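Local coordinates for ABC transporter sugar binding protein (Xanthomonas axonopodis pv. citri, PDB 3UOR), which probably captures maltose or related sugars in the periplasm and delivers them to an ABC importer of this plant pathogen, at residues P163-M169 and P290-L295; F200-D206 and G220-A226. One frame throughout, in Å; residues are numbered along the deposited sequence.

Contact 1: residues P163-M169 and P290-L295; sequences PKTWAEM and PGPNGL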
loop_
_atom_site.group_PDB
_atom_site.type_symbol
_atom_site.label_atom_id
_atom_site.label_comp_id
_atom_site.label_asym_id
_atom_site.label_seq_id
_atom_site.Cartn_x
_atom_site.Cartn_y
_atom_site.Cartn_z
ATOM N N PRO A 163 -11.607 -17.485 5.538
ATOM C CA PRO A 163 -12.816 -16.654 5.681
ATOM C C PRO A 163 -12.851 -15.552 4.633
ATOM O O PRO A 163 -11.774 -15.092 4.241
ATOM C CB PRO A 163 -12.639 -16.008 7.063
ATOM C CG PRO A 163 -11.129 -16.024 7.294
ATOM C CD PRO A 163 -10.682 -17.329 6.674
ATOM N N LYS A 164 -14.041 -15.138 4.191
ATOM C CA LYS A 164 -14.139 -14.046 3.224
ATOM C C LYS A 164 -14.947 -12.885 3.762
ATOM O O LYS A 164 -14.841 -11.768 3.249
ATOM C CB LYS A 164 -14.761 -14.513 1.902
ATOM C CG LYS A 164 -13.972 -15.601 1.189
ATOM C CD LYS A 164 -14.592 -15.920 -0.175
ATOM C CE LYS A 164 -13.740 -16.933 -0.924
ATOM N NZ LYS A 164 -14.023 -16.902 -2.389
ATOM N N THR A 165 -15.775 -13.150 4.773
ATOM C CA THR A 165 -16.505 -12.084 5.427
ATOM C C THR A 165 -15.921 -11.824 6.814
ATOM O O THR A 165 -15.305 -12.698 7.423
ATOM C CB THR A 165 -17.973 -12.433 5.599
ATOM O OG1 THR A 165 -18.093 -13.384 6.662
ATOM C CG2 THR A 165 -18.533 -13.044 4.306
ATOM N N TRP A 166 -16.138 -10.619 7.317
ATOM C CA TRP A 166 -15.804 -10.302 8.697
ATOM C C TRP A 166 -16.322 -11.340 9.688
ATOM O O TRP A 166 -15.551 -11.848 10.511
ATOM C CB TRP A 166 -16.330 -8.922 9.054
ATOM C CG TRP A 166 -15.452 -7.785 8.524
ATOM C CD1 TRP A 166 -14.455 -7.876 7.586
ATOM C CD2 TRP A 166 -15.529 -6.403 8.894
ATOM N NE1 TRP A 166 -13.908 -6.635 7.356
ATOM C CE2 TRP A 166 -14.544 -5.715 8.150
ATOM C CE3 TRP A 166 -16.335 -5.679 9.792
ATOM C CZ2 TRP A 166 -14.332 -4.331 8.284
ATOM C CZ3 TRP A 166 -16.128 -4.308 9.923
ATOM C CH2 TRP A 166 -15.133 -3.650 9.176
ATOM N N ALA A 167 -17.614 -11.669 9.619
ATOM C CA ALA A 167 -18.183 -12.624 10.581
ATOM C C ALA A 167 -17.523 -13.998 10.486
ATOM O O ALA A 167 -17.224 -14.621 11.507
ATOM C CB ALA A 167 -19.692 -12.754 10.415
ATOM N N GLU A 168 -17.299 -14.477 9.262
ATOM C CA GLU A 168 -16.569 -15.729 9.067
ATOM C C GLU A 168 -15.159 -15.616 9.676
ATOM O O GLU A 168 -14.646 -16.552 10.282
ATOM C CB GLU A 168 -16.465 -16.068 7.574
ATOM C CG GLU A 168 -17.809 -16.348 6.905
ATOM C CD GLU A 168 -17.724 -16.445 5.389
ATOM O OE1 GLU A 168 -16.626 -16.194 4.815
ATOM O OE2 GLU A 168 -18.763 -16.779 4.774
ATOM N N MET A 169 -14.529 -14.464 9.500
ATOM C CA MET A 169 -13.191 -14.277 10.030
ATOM C C MET A 169 -13.209 -14.394 11.562
ATOM O O MET A 169 -12.334 -15.040 12.168
ATOM C CB MET A 169 -12.614 -12.925 9.600
ATOM C CG MET A 169 -11.108 -12.845 9.831
ATOM S SD MET A 169 -10.440 -11.228 9.457
ATOM C CE MET A 169 -8.768 -11.480 10.034
ATOM N N PRO A 290 -10.651 -10.416 4.244
ATOM C CA PRO A 290 -12.115 -10.476 4.341
ATOM C C PRO A 290 -12.720 -9.083 4.470
ATOM O O PRO A 290 -12.083 -8.187 5.021
ATOM C CB PRO A 290 -12.342 -11.263 5.631
ATOM C CG PRO A 290 -11.090 -12.098 5.773
ATOM C CD PRO A 290 -9.987 -11.249 5.267
ATOM N N GLY A 291 -13.924 -8.894 3.948
ATOM C CA GLY A 291 -14.643 -7.642 4.115
ATOM C C GLY A 291 -15.979 -7.898 4.803
ATOM O O GLY A 291 -16.322 -9.051 5.084
ATOM N N PRO A 292 -16.745 -6.830 5.080
ATOM C CA PRO A 292 -18.028 -6.959 5.786
ATOM C C PRO A 292 -19.012 -7.954 5.145
ATOM O O PRO A 292 -19.679 -8.716 5.866
ATOM C CB PRO A 292 -18.594 -5.540 5.731
ATOM C CG PRO A 292 -17.364 -4.655 5.683
ATOM C CD PRO A 292 -16.317 -5.420 4.937
ATOM N N ASN A 293 -19.091 -7.940 3.817
ATOM C CA ASN A 293 -20.060 -8.739 3.070
ATOM C C ASN A 293 -19.432 -9.733 2.117
ATOM O O ASN A 293 -20.129 -10.403 1.370
ATOM C CB ASN A 293 -20.968 -7.820 2.274
ATOM C CG ASN A 293 -21.662 -6.830 3.154
ATOM O OD1 ASN A 293 -22.317 -7.208 4.122
ATOM N ND2 ASN A 293 -21.495 -5.552 2.854
ATOM N N GLY A 294 -18.111 -9.822 2.152
ATOM C CA GLY A 294 -17.375 -10.658 1.222
ATOM C C GLY A 294 -15.980 -10.096 1.119
ATOM O O GLY A 294 -15.631 -9.153 1.843
ATOM N N LEU A 295 -15.176 -10.676 0.241
ATOM C CA LEU A 295 -13.818 -10.204 0.057
ATOM C C LEU A 295 -13.878 -8.710 -0.199
ATOM O O LEU A 295 -14.648 -8.253 -1.040
ATOM C CB LEU A 295 -13.166 -10.935 -1.110
ATOM C CG LEU A 295 -12.891 -12.401 -0.799
ATOM C CD1 LEU A 295 -12.062 -13.033 -1.916
ATOM C CD2 LEU A 295 -12.137 -12.449 0.509
HETATM O O HOH W 1 -19.493 -10.134 8.142
#

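Contact 2: residues F200-D206 and G220-A226; sequences FALQQDD and GAGFRKA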
loop_
_atom_site.group_PDB
_atom_site.type_symbol
_atom_site.label_atom_id
_atom_site.label_comp_id
_atom_site.label_asym_id
_atom_site.label_seq_id
_atom_site.Cartn_x
_atom_site.Cartn_y
_atom_site.Cartn_z
ATOM N N PHE A 200 -9.301 -1.984 6.923
ATOM C CA PHE A 200 -10.684 -2.260 7.312
ATOM C C PHE A 200 -11.582 -1.035 7.171
ATOM O O PHE A 200 -12.776 -1.174 6.918
ATOM C CB PHE A 200 -10.756 -2.846 8.740
ATOM C CG PHE A 200 -10.107 -4.185 8.855
ATOM C CD1 PHE A 200 -10.471 -5.219 7.984
ATOM C CD2 PHE A 200 -9.108 -4.416 9.784
ATOM C CE1 PHE A 200 -9.873 -6.464 8.061
ATOM C CE2 PHE A 200 -8.497 -5.679 9.867
ATOM C CZ PHE A 200 -8.888 -6.701 8.999
ATOM N N ALA A 201 -11.014 0.158 7.349
ATOM C CA ALA A 201 -11.788 1.397 7.202
ATOM C C ALA A 201 -12.074 1.693 5.734
ATOM O O ALA A 201 -13.157 2.193 5.382
ATOM C CB ALA A 201 -11.048 2.571 7.851
ATOM N N LEU A 202 -11.107 1.377 4.872
ATOM C CA LEU A 202 -11.316 1.498 3.427
ATOM C C LEU A 202 -12.398 0.556 2.891
ATOM O O LEU A 202 -12.892 0.774 1.803
ATOM C CB LEU A 202 -10.018 1.269 2.656
ATOM C CG LEU A 202 -8.985 2.357 2.852
ATOM C CD1 LEU A 202 -7.667 1.950 2.189
ATOM C CD2 LEU A 202 -9.530 3.607 2.262
ATOM N N GLN A 203 -12.757 -0.491 3.639
ATOM C CA GLN A 203 -13.822 -1.402 3.181
ATOM C C GLN A 203 -15.240 -0.860 3.406
ATOM O O GLN A 203 -16.205 -1.563 3.146
ATOM C CB GLN A 203 -13.691 -2.787 3.832
ATOM C CG GLN A 203 -12.361 -3.469 3.544
ATOM C CD GLN A 203 -12.234 -4.757 4.282
ATOM O OE1 GLN A 203 -12.887 -4.963 5.313
ATOM N NE2 GLN A 203 -11.399 -5.650 3.769
ATOM N N GLN A 204 -15.365 0.379 3.879
ATOM C CA GLN A 204 -16.678 0.936 4.220
ATOM C C GLN A 204 -17.130 1.849 3.098
ATOM O O GLN A 204 -16.309 2.345 2.353
ATOM C CB GLN A 204 -16.606 1.734 5.533
ATOM C CG GLN A 204 -15.964 0.966 6.724
ATOM C CD GLN A 204 -16.547 -0.436 6.906
ATOM O OE1 GLN A 204 -17.767 -0.609 6.948
ATOM N NE2 GLN A 204 -15.670 -1.444 7.004
ATOM N N ASP A 205 -18.426 2.116 3.018
ATOM C CA ASP A 205 -18.985 2.906 1.927
ATOM C C ASP A 205 -18.715 4.380 2.055
ATOM O O ASP A 205 -18.767 5.112 1.065
ATOM C CB ASP A 205 -20.494 2.715 1.858
ATOM C CG ASP A 205 -20.873 1.390 1.263
ATOM O OD1 ASP A 205 -20.105 0.904 0.401
ATOM O OD2 ASP A 205 -21.921 0.834 1.661
ATOM N N ASP A 206 -18.458 4.837 3.271
ATOM C CA ASP A 206 -18.232 6.264 3.431
ATOM C C ASP A 206 -16.742 6.595 3.414
ATOM O O ASP A 206 -15.892 5.712 3.456
ATOM C CB ASP A 206 -19.010 6.869 4.628
ATOM C CG ASP A 206 -18.545 6.342 5.975
ATOM O OD1 ASP A 206 -17.722 5.404 5.988
ATOM O OD2 ASP A 206 -19.001 6.880 7.020
ATOM N N GLY A 220 -17.825 9.209 11.574
ATOM C CA GLY A 220 -18.795 8.589 10.673
ATOM C C GLY A 220 -19.013 7.118 10.978
ATOM O O GLY A 220 -18.193 6.495 11.668
ATOM N N ALA A 221 -20.113 6.561 10.467
ATOM C CA ALA A 221 -20.443 5.148 10.700
ATOM C C ALA A 221 -19.343 4.179 10.275
ATOM O O ALA A 221 -19.069 3.194 10.956
ATOM C CB ALA A 221 -21.778 4.775 10.018
ATOM N N GLY A 222 -18.711 4.455 9.141
ATOM C CA GLY A 222 -17.740 3.526 8.598
ATOM C C GLY A 222 -16.544 3.375 9.510
ATOM O O GLY A 222 -16.161 2.251 9.879
ATOM N N PHE A 223 -15.933 4.493 9.887
ATOM C CA PHE A 223 -14.777 4.360 10.770
ATOM C C PHE A 223 -15.140 3.709 12.110
ATOM O O PHE A 223 -14.392 2.854 12.618
ATOM C CB PHE A 223 -13.992 5.649 10.983
ATOM C CG PHE A 223 -12.722 5.416 11.753
ATOM C CD1 PHE A 223 -11.657 4.755 11.155
ATOM C CD2 PHE A 223 -12.621 5.766 13.090
ATOM C CE1 PHE A 223 -10.493 4.489 11.858
ATOM C CE2 PHE A 223 -11.447 5.515 13.809
ATOM C CZ PHE A 223 -10.392 4.862 13.200
ATOM N N ARG A 224 -16.302 4.066 12.656
ATOM C CA ARG A 224 -16.758 3.433 13.892
ATOM C C ARG A 224 -16.894 1.923 13.744
ATOM O O ARG A 224 -16.611 1.174 14.685
ATOM C CB ARG A 224 -18.086 4.023 14.356
ATOM C CG ARG A 224 -17.979 5.461 14.853
ATOM C CD ARG A 224 -19.366 5.939 15.237
ATOM N NE ARG A 224 -19.443 7.347 15.639
ATOM C CZ ARG A 224 -19.377 7.762 16.901
ATOM N NH1 ARG A 224 -19.184 6.889 17.878
ATOM N NH2 ARG A 224 -19.506 9.042 17.181
ATOM N N LYS A 225 -17.340 1.467 12.574
ATOM C CA LYS A 225 -17.527 0.024 12.349
ATOM C C LYS A 225 -16.129 -0.630 12.262
ATOM O O LYS A 225 -15.866 -1.667 12.873
ATOM C CB LYS A 225 -18.344 -0.221 11.072
ATOM C CG LYS A 225 -18.938 -1.620 10.914
ATOM C CD LYS A 225 -19.464 -1.819 9.475
ATOM C CE LYS A 225 -20.451 -2.985 9.314
ATOM N NZ LYS A 225 -19.886 -4.334 9.559
ATOM N N ALA A 226 -15.219 0.022 11.551
ATOM C CA ALA A 226 -13.850 -0.480 11.391
ATOM C C ALA A 226 -13.083 -0.505 12.715
ATOM O O ALA A 226 -12.419 -1.499 13.071
ATOM C CB ALA A 226 -13.092 0.374 10.334
HETATM O O HOH W 2 -16.280 6.916 8.551
#

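Contact 1: residues P163-M169 and P290-L295
The W166 indole lies beside P292, whose pyrrolidine ring covers one of its faces: P292 CD sits 3.8 Å from the centroid of the W166 five-membered ring, 21° off the normal, a CH-pi contact. At the indole edge, near its plane, W166 NE1 meets P290 O at 3.3 Å in a weak, bent bond; the stronger acceptor for this N-H is Q203, whose amide also donates to P290 O. With chi1 at -79°, W166 CG stands anti to the carbonyl carbon, and the ring runs alongside the 290-292 backbone. F229 stacks on the same indole.

Two backbone bonds tie the two segments in a single bridge of T165 with G291: G291 N to K164 O at 3.1 Å, and W166 N to G291 O at 2.7 Å. P290 CG comes within 3.8 Å of M169 SD, the two side chains crossing at about a right angle. On the exposed side, K164 CB rests 3.6 Å from L295 CD2. Water 1 accepts from A167 N and donates to P292 O.

T165 OG1 caps E168 N at 2.9 Å, while E168 OE1 takes both T165 N and K164 N. This reciprocal pairing of T165 and E168 is a capping box, starting helix 166-180 where the 290-295 loop pairs with the residues at its N-terminus.

Contact 2: residues F200-D206 and G220-A226
An aspartate after the end of helix 195-202 meets the first turn of helix 221-235, with close alanine packing deeper between the two helices. D206 OD2 accepts from G222 N at 3.2 Å in a fairly straight bond (161°), met on the syn side of the carboxylate. D206 OD1 lies 3.2 Å from G222 CA, so the carboxylate rests directly on the glycine backbone. Water 2 lies within hydrogen-bonding distance of D206 OD2 and probably donates to it, while accepting from F223 N, giving the carboxylate links to two successive amides of the turn.

Q204 also packs on G222, its CG 3.4 Å from G222 O. A bend at chi2 (-49°) folds the amide back, and Q204 NE2 donates to F200 O at 2.9 Å, in the amide plane and almost straight at 172°. The Q204 and K225 side chains cross at about a right angle, Q204 OE1 touching K225 CD at 3.3 Å.

Farther in, A226 CB presses to 3.5 Å from A201 CA, and the edge of the F223 ring reaches A201 CB. F223 also packs on V402 and L405 of helix 398-412. Small residues bring the two helices together, while carboxylate acceptance from a first-turn amide, with a water joining the next, is characteristic of interactions at a helix N-terminus.

Overall arrangement
Both contacts involve the start of a helix, yet they differ in chemistry. Contact 1 is partly buried: a proline-rich loop between strands 284-287 and 303-307 is held by backbone bonds and an indole, with K164 at its exposed side. Contact 2 is more buried, joining two helices close in sequence through alanine packing and a carboxylate. The centres of contact 1 and contact 2 are about 14 Å apart. The side-chain amide of Q203, near the C-terminal end of helix 195-202, joins the two. W166 also meets the F200 ring, their planes at about 85°, and touches K225 and F229, thus helices 166-180, 195-202 and 221-235 meet around one tryptophan.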